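Local coordinates for sensor protein (Geobacter sulfurreducens, PDB 3H7M) that serves as the periplasmic-binding-protein-like sensor domain of a membrane histidine kinase that probably transfers phosphate from ATP to a protein histidine, at residues A[100-104]-A[154-159]; A[36-40]-A[92-96]; A[12-18]-A[51-57]; A[72-78]-A[192-198]. One frame throughout, in Å; residues are numbered along the deposited sequence.

From the N terminus, strand 13-18 meets strand 52-57 in contact 3, closing a loop that carries helix 36-48. That helix starts contact 2 before contact 3 is complete and finds its partner only at 92-96, so the two contacts cross. Contact 4 opens at 72-78, within the span of contact 2, and closes at 192-198; these two also cross, and Tyr193 pairs with His93 and Thr94. Contacts 2, 3 and 4 thereby bind together one lobe of the domain. Contact 1, 100-104 with 154-159, falls wholly between the segments of contact 4 and belongs to the other lobe, its centre about 28 Å from that of contact 2. Strand 87-103 serves both contact 1 and contact 2.

Contact 1: A[100-104]-A[154-159]; sequences IFARR and LAAGGC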
# COMPACT_ATOMS: atom_id res chain seq x y z
N ILE A 100 14.51 5.26 0.72
CA ILE A 100 15.02 5.66 2.01
C ILE A 100 14.91 7.19 2.02
O ILE A 100 15.34 7.89 1.10
CB ILE A 100 16.48 5.25 2.21
CG1 ILE A 100 16.58 3.73 2.31
CG2 ILE A 100 17.02 5.91 3.48
CD1 ILE A 100 18.03 3.23 2.27
N PHE A 101 14.29 7.67 3.09
CA PHE A 101 14.05 9.08 3.31
C PHE A 101 14.94 9.57 4.47
O PHE A 101 15.21 8.82 5.43
CB PHE A 101 12.57 9.28 3.69
CG PHE A 101 11.62 9.08 2.54
CD1 PHE A 101 11.32 10.13 1.67
CD2 PHE A 101 11.04 7.83 2.31
CE1 PHE A 101 10.46 9.95 0.61
CE2 PHE A 101 10.17 7.65 1.24
CZ PHE A 101 9.88 8.71 0.39
N ALA A 102 15.36 10.83 4.39
CA ALA A 102 16.20 11.44 5.41
C ALA A 102 16.00 12.96 5.42
O ALA A 102 15.53 13.52 4.43
CB ALA A 102 17.67 11.14 5.14
N ARG A 103 16.38 13.61 6.52
CA ARG A 103 16.30 15.07 6.58
C ARG A 103 17.43 15.52 5.68
O ARG A 103 18.43 14.81 5.56
CB ARG A 103 16.50 15.57 8.01
CG ARG A 103 15.41 15.09 8.96
CD ARG A 103 15.58 15.66 10.37
NE ARG A 103 16.86 15.26 10.93
CZ ARG A 103 17.11 14.09 11.52
NH1 ARG A 103 16.15 13.18 11.63
NH2 ARG A 103 18.32 13.84 11.98
N ARG A 104 17.24 16.66 5.00
CA ARG A 104 18.23 17.21 4.06
C ARG A 104 19.64 17.34 4.60
O ARG A 104 20.61 16.99 3.94
CB ARG A 104 17.80 18.58 3.56
CG ARG A 104 16.75 18.53 2.51
CD ARG A 104 16.41 19.91 1.99
NE ARG A 104 15.36 19.79 0.99
CZ ARG A 104 14.17 19.26 1.23
NH1 ARG A 104 13.89 18.79 2.45
NH2 ARG A 104 13.26 19.16 0.27
N LEU A 154 10.83 11.08 11.50
CA LEU A 154 12.07 11.46 10.85
C LEU A 154 12.16 12.99 10.78
O LEU A 154 13.20 13.59 11.08
CB LEU A 154 12.07 10.91 9.45
CG LEU A 154 13.30 11.22 8.61
CD1 LEU A 154 14.53 10.48 9.18
CD2 LEU A 154 13.02 10.78 7.17
N ALA A 155 11.06 13.61 10.37
CA ALA A 155 10.98 15.05 10.20
C ALA A 155 11.26 15.74 11.52
O ALA A 155 11.92 16.79 11.57
CB ALA A 155 9.62 15.43 9.69
N ALA A 156 10.76 15.13 12.59
CA ALA A 156 10.91 15.63 13.94
C ALA A 156 12.25 15.31 14.59
O ALA A 156 12.41 15.51 15.80
CB ALA A 156 9.79 15.08 14.81
N GLY A 157 13.20 14.80 13.81
CA GLY A 157 14.50 14.44 14.36
C GLY A 157 14.37 13.34 15.41
O GLY A 157 15.23 13.20 16.27
N GLY A 158 13.30 12.56 15.32
CA GLY A 158 13.03 11.47 16.25
C GLY A 158 13.62 10.10 15.87
O GLY A 158 13.43 9.14 16.61
N CYS A 159 14.31 10.02 14.73
CA CYS A 159 14.95 8.78 14.28
C CYS A 159 15.94 9.23 13.21
O CYS A 159 15.97 10.41 12.88
CB CYS A 159 13.92 7.78 13.72
SG CYS A 159 12.84 8.34 12.36
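Arg103 provides both hydrogen bonds of this contact. Its CA-to-CB bond leaves the strand sideways, but the m, t, m run of chi1 to chi3 folds the chain round until the guanidinium reaches the end of helix 147-155. There Arg103 NH1 donates to Leu154 O at 3.0 Å and to Cys159 O at 3.0 Å, bridging two carbonyls, one from the last turn of the helix and one from beyond Gly157 and Gly158. Both acceptors lie near the guanidinium plane, whereas Gly157 CA sits over one face, 3.4 Å from Arg103 NH1. Leu154 O is shared, since Gly157 N also binds it at 3.0 Å. Gly157, with phi of +62°, is the C-prime residue of a Schellman motif, completed by Gly158 N to Leu153 O. Leu154, with chi1 t and chi2 p, swings its CD2 onto the strand, 3.4 Å from Phe101 O and 3.8 Å from Phe101 CB. The Phe101 ring, with chi1 m, leads away from 154-159 to pack on Leu151, further back in the helix, and on Val164. Helix 147-155 thus lies against strand 87-103, which here runs between strands 161-165 and 181-198, bonded through Phe101 to Ala162 and through Ala102 to Val182.

Contact 2: A[36-40]-A[92-96]; sequences YNVEL and PHTIV
In a fold of the periplasmic-binding-protein type, the first turn of helix 36-48 packs here on a classic beta bulge of strand 87-103, formed where His93 and Thr94 both face Tyr193. Residues 36-40 are regular helix, phi/psi near -58/-48°, with Leu40 N bonded to Tyr36 O at 2.9 Å. Segment 92-96 turns a corner at His93 (-98/-11°) and is extended from Thr94 (-159/161°). The backbones stay well apart, the nearest CA atoms being those of Leu40 and His93 at 8.8 Å, so side chains fill the gap. The CA-to-CB bond of Tyr36 (chi1 t, chi2 -109°) points toward the strand, and Tyr36 OH donates to His93 O at 2.9 Å. The CA-to-CB bond of His93 points toward the helix; its ring (chi1 p, chi2 66°) lies obliquely to that of Tyr36, centroids 5.2 Å apart and planes at 65°, with Tyr36 CE1 3.2 Å from His93 ND1. Leu40 (chi1 -135°, between wells, chi2 p) covers one face of the imidazole in a CH-pi contact, Leu40 CD2 3.7 Å from the His93 ring centroid. Asn37 (chi1 m) brings OD1 to 3.3 Å from His93 CE1; Asn37 ND2 is bonded to Glu25 and Tyr193, and His93 NE2 to Gln75 O. Such helix-on-strand packing, beside the long strands 87-103 and 181-198 that run from one lobe into the other, belongs to the bilobed binding-protein fold.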
# COMPACT_ATOMS: atom_id res chain seq x y z
N TYR A 36 -6.50 5.96 -5.79
CA TYR A 36 -6.29 5.11 -6.95
C TYR A 36 -7.02 3.76 -6.77
O TYR A 36 -7.80 3.37 -7.63
CB TYR A 36 -4.78 4.89 -7.12
CG TYR A 36 -4.36 3.87 -8.16
CD1 TYR A 36 -3.80 2.64 -7.78
CD2 TYR A 36 -4.48 4.15 -9.53
CE1 TYR A 36 -3.36 1.70 -8.76
CE2 TYR A 36 -4.05 3.23 -10.50
CZ TYR A 36 -3.48 2.02 -10.12
OH TYR A 36 -2.99 1.14 -11.08
N ASN A 37 -6.78 3.08 -5.66
CA ASN A 37 -7.41 1.78 -5.39
C ASN A 37 -8.92 1.87 -5.47
O ASN A 37 -9.58 1.06 -6.13
CB ASN A 37 -7.00 1.24 -4.01
CG ASN A 37 -5.47 0.96 -3.89
OD1 ASN A 37 -4.71 1.11 -4.83
ND2 ASN A 37 -5.05 0.54 -2.71
N VAL A 38 -9.46 2.88 -4.80
CA VAL A 38 -10.90 3.12 -4.73
C VAL A 38 -11.51 3.32 -6.11
O VAL A 38 -12.50 2.70 -6.49
CB VAL A 38 -11.14 4.36 -3.82
CG1 VAL A 38 -12.59 4.83 -3.87
CG2 VAL A 38 -10.79 3.98 -2.38
N GLU A 39 -10.89 4.18 -6.89
CA GLU A 39 -11.35 4.45 -8.22
C GLU A 39 -11.29 3.15 -9.06
O GLU A 39 -12.19 2.85 -9.85
CB GLU A 39 -10.45 5.51 -8.82
CG GLU A 39 -11.15 6.45 -9.75
CD GLU A 39 -10.45 7.78 -9.84
OE1 GLU A 39 -10.15 8.34 -8.75
OE2 GLU A 39 -10.22 8.26 -10.98
N LEU A 40 -10.21 2.40 -8.87
CA LEU A 40 -10.02 1.15 -9.58
C LEU A 40 -11.13 0.16 -9.20
O LEU A 40 -11.80 -0.43 -10.04
CB LEU A 40 -8.65 0.59 -9.22
CG LEU A 40 -7.81 0.07 -10.39
CD1 LEU A 40 -7.85 1.07 -11.55
CD2 LEU A 40 -6.38 -0.15 -9.92
N PRO A 92 -1.22 -8.09 -10.06
CA PRO A 92 -1.13 -6.75 -9.46
C PRO A 92 -1.65 -5.62 -10.35
O PRO A 92 -1.57 -5.70 -11.57
CB PRO A 92 0.36 -6.62 -9.18
CG PRO A 92 0.95 -7.28 -10.43
CD PRO A 92 0.08 -8.52 -10.62
N HIS A 93 -2.18 -4.56 -9.74
CA HIS A 93 -2.63 -3.45 -10.56
C HIS A 93 -1.56 -2.35 -10.59
O HIS A 93 -1.62 -1.42 -11.40
CB HIS A 93 -4.02 -2.92 -10.11
CG HIS A 93 -4.11 -2.49 -8.68
ND1 HIS A 93 -3.42 -1.41 -8.17
CD2 HIS A 93 -4.88 -2.96 -7.66
CE1 HIS A 93 -3.76 -1.23 -6.90
NE2 HIS A 93 -4.64 -2.16 -6.57
N THR A 94 -0.56 -2.49 -9.73
CA THR A 94 0.55 -1.53 -9.71
C THR A 94 1.82 -2.10 -9.04
O THR A 94 1.77 -3.08 -8.29
CB THR A 94 0.17 -0.25 -8.95
OG1 THR A 94 1.22 0.72 -9.08
CG2 THR A 94 -0.01 -0.55 -7.48
N ILE A 95 2.95 -1.47 -9.32
CA ILE A 95 4.22 -1.85 -8.70
C ILE A 95 4.64 -0.72 -7.75
O ILE A 95 4.76 0.43 -8.15
CB ILE A 95 5.32 -2.03 -9.75
CG1 ILE A 95 4.89 -3.07 -10.78
CG2 ILE A 95 6.61 -2.46 -9.06
CD1 ILE A 95 4.57 -4.40 -10.17
N VAL A 96 4.86 -1.08 -6.50
CA VAL A 96 5.25 -0.13 -5.47
C VAL A 96 6.73 -0.20 -5.09
O VAL A 96 7.19 -1.17 -4.50
CB VAL A 96 4.44 -0.38 -4.19
CG1 VAL A 96 4.84 0.63 -3.11
CG2 VAL A 96 2.98 -0.28 -4.49

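Contact 3: A[12-18]-A[51-57]; sequences TIVVGGD and TVEFRLG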
# COMPACT_ATOMS: atom_id res chain seq x y z
N THR A 12 -23.59 -7.72 -1.63
CA THR A 12 -22.60 -6.65 -1.48
C THR A 12 -21.21 -7.15 -1.10
O THR A 12 -21.04 -7.88 -0.12
CB THR A 12 -23.02 -5.64 -0.40
OG1 THR A 12 -24.06 -4.79 -0.92
CG2 THR A 12 -21.83 -4.78 0.04
N ILE A 13 -20.22 -6.77 -1.90
CA ILE A 13 -18.84 -7.15 -1.61
C ILE A 13 -18.24 -6.06 -0.72
O ILE A 13 -18.33 -4.86 -1.04
CB ILE A 13 -17.99 -7.27 -2.88
CG1 ILE A 13 -18.41 -8.49 -3.68
CG2 ILE A 13 -16.52 -7.40 -2.52
CD1 ILE A 13 -19.75 -8.32 -4.34
N VAL A 14 -17.66 -6.48 0.39
CA VAL A 14 -17.06 -5.54 1.32
C VAL A 14 -15.58 -5.43 1.06
O VAL A 14 -14.84 -6.42 1.15
CB VAL A 14 -17.29 -5.97 2.75
CG1 VAL A 14 -16.52 -5.05 3.70
CG2 VAL A 14 -18.77 -5.89 3.05
N VAL A 15 -15.15 -4.21 0.77
CA VAL A 15 -13.76 -3.93 0.44
C VAL A 15 -12.92 -3.35 1.56
O VAL A 15 -13.19 -2.25 2.07
CB VAL A 15 -13.67 -3.00 -0.77
CG1 VAL A 15 -12.25 -3.00 -1.30
CG2 VAL A 15 -14.66 -3.44 -1.83
N GLY A 16 -11.89 -4.10 1.93
CA GLY A 16 -11.01 -3.65 2.98
C GLY A 16 -9.82 -2.89 2.40
O GLY A 16 -9.48 -3.04 1.23
N GLY A 17 -9.20 -2.07 3.24
CA GLY A 17 -8.05 -1.30 2.81
C GLY A 17 -7.56 -0.45 3.95
O GLY A 17 -8.18 -0.41 5.02
N ASP A 18 -6.43 0.22 3.74
CA ASP A 18 -5.85 1.08 4.76
C ASP A 18 -6.52 2.46 4.69
O ASP A 18 -6.64 3.03 3.61
CB ASP A 18 -4.35 1.22 4.52
CG ASP A 18 -3.62 1.91 5.66
OD1 ASP A 18 -4.18 2.84 6.28
OD2 ASP A 18 -2.46 1.53 5.93
N THR A 51 -21.67 -4.82 -6.36
CA THR A 51 -22.06 -3.78 -5.44
C THR A 51 -21.00 -3.89 -4.36
O THR A 51 -20.76 -4.98 -3.82
CB THR A 51 -23.44 -4.02 -4.86
OG1 THR A 51 -24.41 -3.40 -5.72
CG2 THR A 51 -23.55 -3.43 -3.46
N VAL A 52 -20.35 -2.78 -4.05
CA VAL A 52 -19.29 -2.80 -3.05
C VAL A 52 -19.48 -1.80 -1.92
O VAL A 52 -20.06 -0.74 -2.10
CB VAL A 52 -17.93 -2.49 -3.72
CG1 VAL A 52 -17.61 -3.52 -4.77
CG2 VAL A 52 -17.98 -1.10 -4.36
N GLU A 53 -18.97 -2.15 -0.75
CA GLU A 53 -19.02 -1.28 0.42
C GLU A 53 -17.57 -1.15 0.82
O GLU A 53 -16.87 -2.15 0.94
CB GLU A 53 -19.78 -1.94 1.57
CG GLU A 53 -19.89 -1.06 2.80
CD GLU A 53 -20.36 -1.82 4.04
OE1 GLU A 53 -21.35 -2.58 3.95
OE2 GLU A 53 -19.74 -1.63 5.11
N PHE A 54 -17.08 0.08 1.00
CA PHE A 54 -15.69 0.26 1.40
C PHE A 54 -15.60 0.35 2.90
O PHE A 54 -16.39 1.03 3.54
CB PHE A 54 -15.10 1.54 0.78
CG PHE A 54 -14.84 1.44 -0.71
CD1 PHE A 54 -13.71 0.78 -1.20
CD2 PHE A 54 -15.71 2.03 -1.63
CE1 PHE A 54 -13.44 0.72 -2.57
CE2 PHE A 54 -15.46 1.98 -3.00
CZ PHE A 54 -14.31 1.32 -3.48
N ARG A 55 -14.65 -0.38 3.47
CA ARG A 55 -14.41 -0.35 4.90
C ARG A 55 -12.90 -0.18 5.08
O ARG A 55 -12.16 -1.15 5.24
CB ARG A 55 -14.88 -1.64 5.58
CG ARG A 55 -16.38 -1.72 5.76
CD ARG A 55 -16.77 -3.03 6.44
NE ARG A 55 -18.21 -3.26 6.45
CZ ARG A 55 -18.78 -4.41 6.82
NH1 ARG A 55 -18.02 -5.42 7.22
NH2 ARG A 55 -20.10 -4.53 6.80
N LEU A 56 -12.45 1.07 5.02
CA LEU A 56 -11.03 1.34 5.18
C LEU A 56 -10.72 1.46 6.65
O LEU A 56 -11.49 2.05 7.41
CB LEU A 56 -10.66 2.64 4.46
CG LEU A 56 -10.95 2.69 2.96
CD1 LEU A 56 -10.51 4.03 2.40
CD2 LEU A 56 -10.22 1.54 2.27
N GLY A 57 -9.60 0.89 7.08
CA GLY A 57 -9.28 0.99 8.49
C GLY A 57 -7.80 0.94 8.78
O GLY A 57 -6.97 1.19 7.90
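Two parallel strands lie side by side in register, from Ile13 opposite Val52 to Asp18 opposite Gly57, their axes 4.5 Å apart at closest and 27° from parallel. Strand 13-18 spends alternate residues on its neighbour. Ile13 N donates to Thr51 O at 2.7 Å and Ile13 O accepts from Glu53 N at 2.8 Å; Val15 N then donates to Glu53 O at 2.7 Å, and Val15 O takes Arg55 N at 2.8 Å. Further on, Gly57 N donates to Gly17 O at 2.8 Å, though the position of that carbonyl is less certain. On the face of Val14, Arg55 NE and Glu53 OE2 form a salt bridge at 2.6 Å, and Val14 CG1 lies over the Arg55 guanidinium. Asp18 OD1 accepts from Asp20 N, and Asp18 N donates to Glu25. The intervening residues look the other way: Val14 N is bonded to Asp72 OD2, and Gly16 pairs with Val73. Strand 52-57 is the outermost strand at this side of the sheet, reached by a beta-alpha-beta connection through helix 36-48, which packs on Val52 and Phe54, while strand 13-18 lies between it and strand 73-78.

Contact 4: A[72-78]-A[192-198]; sequences DVLQGIS and RYGYAVR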
# COMPACT_ATOMS: atom_id res chain seq x y z
N ASP A 72 -14.53 -8.83 2.38
CA ASP A 72 -14.37 -9.88 1.40
C ASP A 72 -13.15 -9.79 0.52
O ASP A 72 -12.78 -10.76 -0.14
CB ASP A 72 -15.64 -9.94 0.56
CG ASP A 72 -16.89 -9.93 1.42
OD1 ASP A 72 -17.04 -10.84 2.27
OD2 ASP A 72 -17.73 -9.01 1.26
N VAL A 73 -12.49 -8.63 0.53
CA VAL A 73 -11.32 -8.43 -0.31
C VAL A 73 -10.51 -7.19 0.07
O VAL A 73 -11.04 -6.23 0.65
CB VAL A 73 -11.76 -8.27 -1.78
CG1 VAL A 73 -12.83 -7.20 -1.89
CG2 VAL A 73 -10.58 -7.92 -2.66
N LEU A 74 -9.23 -7.21 -0.25
CA LEU A 74 -8.35 -6.09 0.02
C LEU A 74 -7.96 -5.60 -1.35
O LEU A 74 -7.45 -6.38 -2.16
CB LEU A 74 -7.13 -6.53 0.82
CG LEU A 74 -7.41 -7.13 2.20
CD1 LEU A 74 -6.10 -7.31 2.92
CD2 LEU A 74 -8.34 -6.24 3.02
N GLN A 75 -8.20 -4.31 -1.60
CA GLN A 75 -7.91 -3.71 -2.90
C GLN A 75 -6.46 -3.37 -3.15
O GLN A 75 -6.06 -3.20 -4.29
CB GLN A 75 -8.75 -2.44 -3.12
CG GLN A 75 -9.01 -1.61 -1.85
CD GLN A 75 -9.59 -0.23 -2.14
OE1 GLN A 75 -10.38 -0.03 -3.07
NE2 GLN A 75 -9.21 0.74 -1.31
N GLY A 76 -5.67 -3.27 -2.09
CA GLY A 76 -4.28 -2.91 -2.29
C GLY A 76 -3.31 -3.56 -1.33
O GLY A 76 -3.05 -3.05 -0.24
N ILE A 77 -2.74 -4.68 -1.74
CA ILE A 77 -1.81 -5.37 -0.89
C ILE A 77 -0.66 -5.93 -1.70
O ILE A 77 -0.84 -6.43 -2.82
CB ILE A 77 -2.49 -6.47 -0.11
CG1 ILE A 77 -1.46 -7.21 0.74
CG2 ILE A 77 -3.20 -7.41 -1.06
CD1 ILE A 77 -2.07 -8.23 1.68
N SER A 78 0.53 -5.80 -1.13
CA SER A 78 1.75 -6.27 -1.77
C SER A 78 1.89 -7.78 -1.65
O SER A 78 1.57 -8.36 -0.62
CB SER A 78 2.97 -5.58 -1.14
OG SER A 78 3.10 -4.24 -1.59
N ARG A 192 4.74 -6.01 -5.94
CA ARG A 192 3.60 -6.25 -6.83
C ARG A 192 2.42 -6.03 -5.92
O ARG A 192 2.22 -6.76 -4.96
CB ARG A 192 3.63 -7.68 -7.36
CG ARG A 192 4.98 -8.11 -7.91
CD ARG A 192 4.88 -9.40 -8.70
NE ARG A 192 4.54 -9.16 -10.10
CZ ARG A 192 3.95 -10.05 -10.89
NH1 ARG A 192 3.64 -11.24 -10.40
NH2 ARG A 192 3.67 -9.75 -12.15
N TYR A 193 1.63 -5.00 -6.23
CA TYR A 193 0.49 -4.57 -5.39
C TYR A 193 -0.88 -4.74 -6.09
O TYR A 193 -1.07 -4.28 -7.23
CB TYR A 193 0.76 -3.10 -5.03
CG TYR A 193 -0.13 -2.43 -4.02
CD1 TYR A 193 0.14 -2.52 -2.65
CD2 TYR A 193 -1.18 -1.61 -4.45
CE1 TYR A 193 -0.61 -1.78 -1.73
CE2 TYR A 193 -1.93 -0.85 -3.53
CZ TYR A 193 -1.65 -0.94 -2.18
OH TYR A 193 -2.44 -0.23 -1.30
N GLY A 194 -1.83 -5.37 -5.41
CA GLY A 194 -3.12 -5.56 -6.05
C GLY A 194 -4.20 -6.10 -5.16
O GLY A 194 -4.09 -6.02 -3.93
N TYR A 195 -5.26 -6.65 -5.74
CA TYR A 195 -6.31 -7.19 -4.88
C TYR A 195 -5.91 -8.54 -4.32
O TYR A 195 -4.99 -9.19 -4.83
CB TYR A 195 -7.63 -7.35 -5.64
CG TYR A 195 -8.18 -6.06 -6.19
CD1 TYR A 195 -7.72 -5.54 -7.40
CD2 TYR A 195 -9.16 -5.35 -5.49
CE1 TYR A 195 -8.20 -4.35 -7.89
CE2 TYR A 195 -9.65 -4.16 -5.98
CZ TYR A 195 -9.17 -3.66 -7.18
OH TYR A 195 -9.64 -2.45 -7.65
N ALA A 196 -6.62 -8.94 -3.27
CA ALA A 196 -6.41 -10.20 -2.61
C ALA A 196 -7.71 -10.59 -1.87
O ALA A 196 -8.42 -9.72 -1.36
CB ALA A 196 -5.26 -10.10 -1.66
N VAL A 197 -8.00 -11.88 -1.86
CA VAL A 197 -9.19 -12.44 -1.20
C VAL A 197 -8.80 -13.68 -0.40
O VAL A 197 -7.69 -14.19 -0.57
CB VAL A 197 -10.25 -12.87 -2.23
CG1 VAL A 197 -11.03 -11.66 -2.71
CG2 VAL A 197 -9.58 -13.56 -3.41
N ARG A 198 -9.70 -14.15 0.46
CA ARG A 198 -9.44 -15.34 1.29
C ARG A 198 -8.98 -16.54 0.49
O ARG A 198 -9.49 -16.80 -0.60
CB ARG A 198 -10.69 -15.74 2.08
CG ARG A 198 -10.97 -14.89 3.31
CD ARG A 198 -12.18 -15.40 4.09
NE ARG A 198 -13.42 -15.24 3.34
CZ ARG A 198 -13.97 -14.07 3.02
NH1 ARG A 198 -13.39 -12.94 3.40
NH2 ARG A 198 -15.10 -14.03 2.32
O HOH W 1 -12.18 -13.47 0.09
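Two tyrosine rings fit round a kink where strands 73-78 and 181-198, antiparallel neighbours in the central mixed sheet, pair. The Tyr193 ring lies over the Gly76 to Ile77 peptide, where a CB on Gly76 would clash with its hydroxyl, itself bonded to Asn37 ND2. Tyr195 sets a ring face over Gln75 O and its edge against Val73, CG2 to Tyr195 CD2 4.1 Å. On the face of Leu74, Ile77 CG2 fits against the small Ala196 CB at 3.4 Å. Leu74 N to Ala196 O and Ala196 N to Leu74 O are both 2.9 Å; past the beta bulge, Ile77 N to Gly194 O (2.9 Å) and Gly194 N to Ile77 O (3.0 Å) follow one residue out of step. A water joins Asp72 O to Arg198 N beside a long salt bridge, Asp72 OD1 to Arg198 NH2, 3.7 Å; Asp72 OD2 accepts from Val14 N, and Arg198 NH1 binds Val71 O. Backbone bonds and apolar packing thus hold the buried middle, while water and charge finish the more open end.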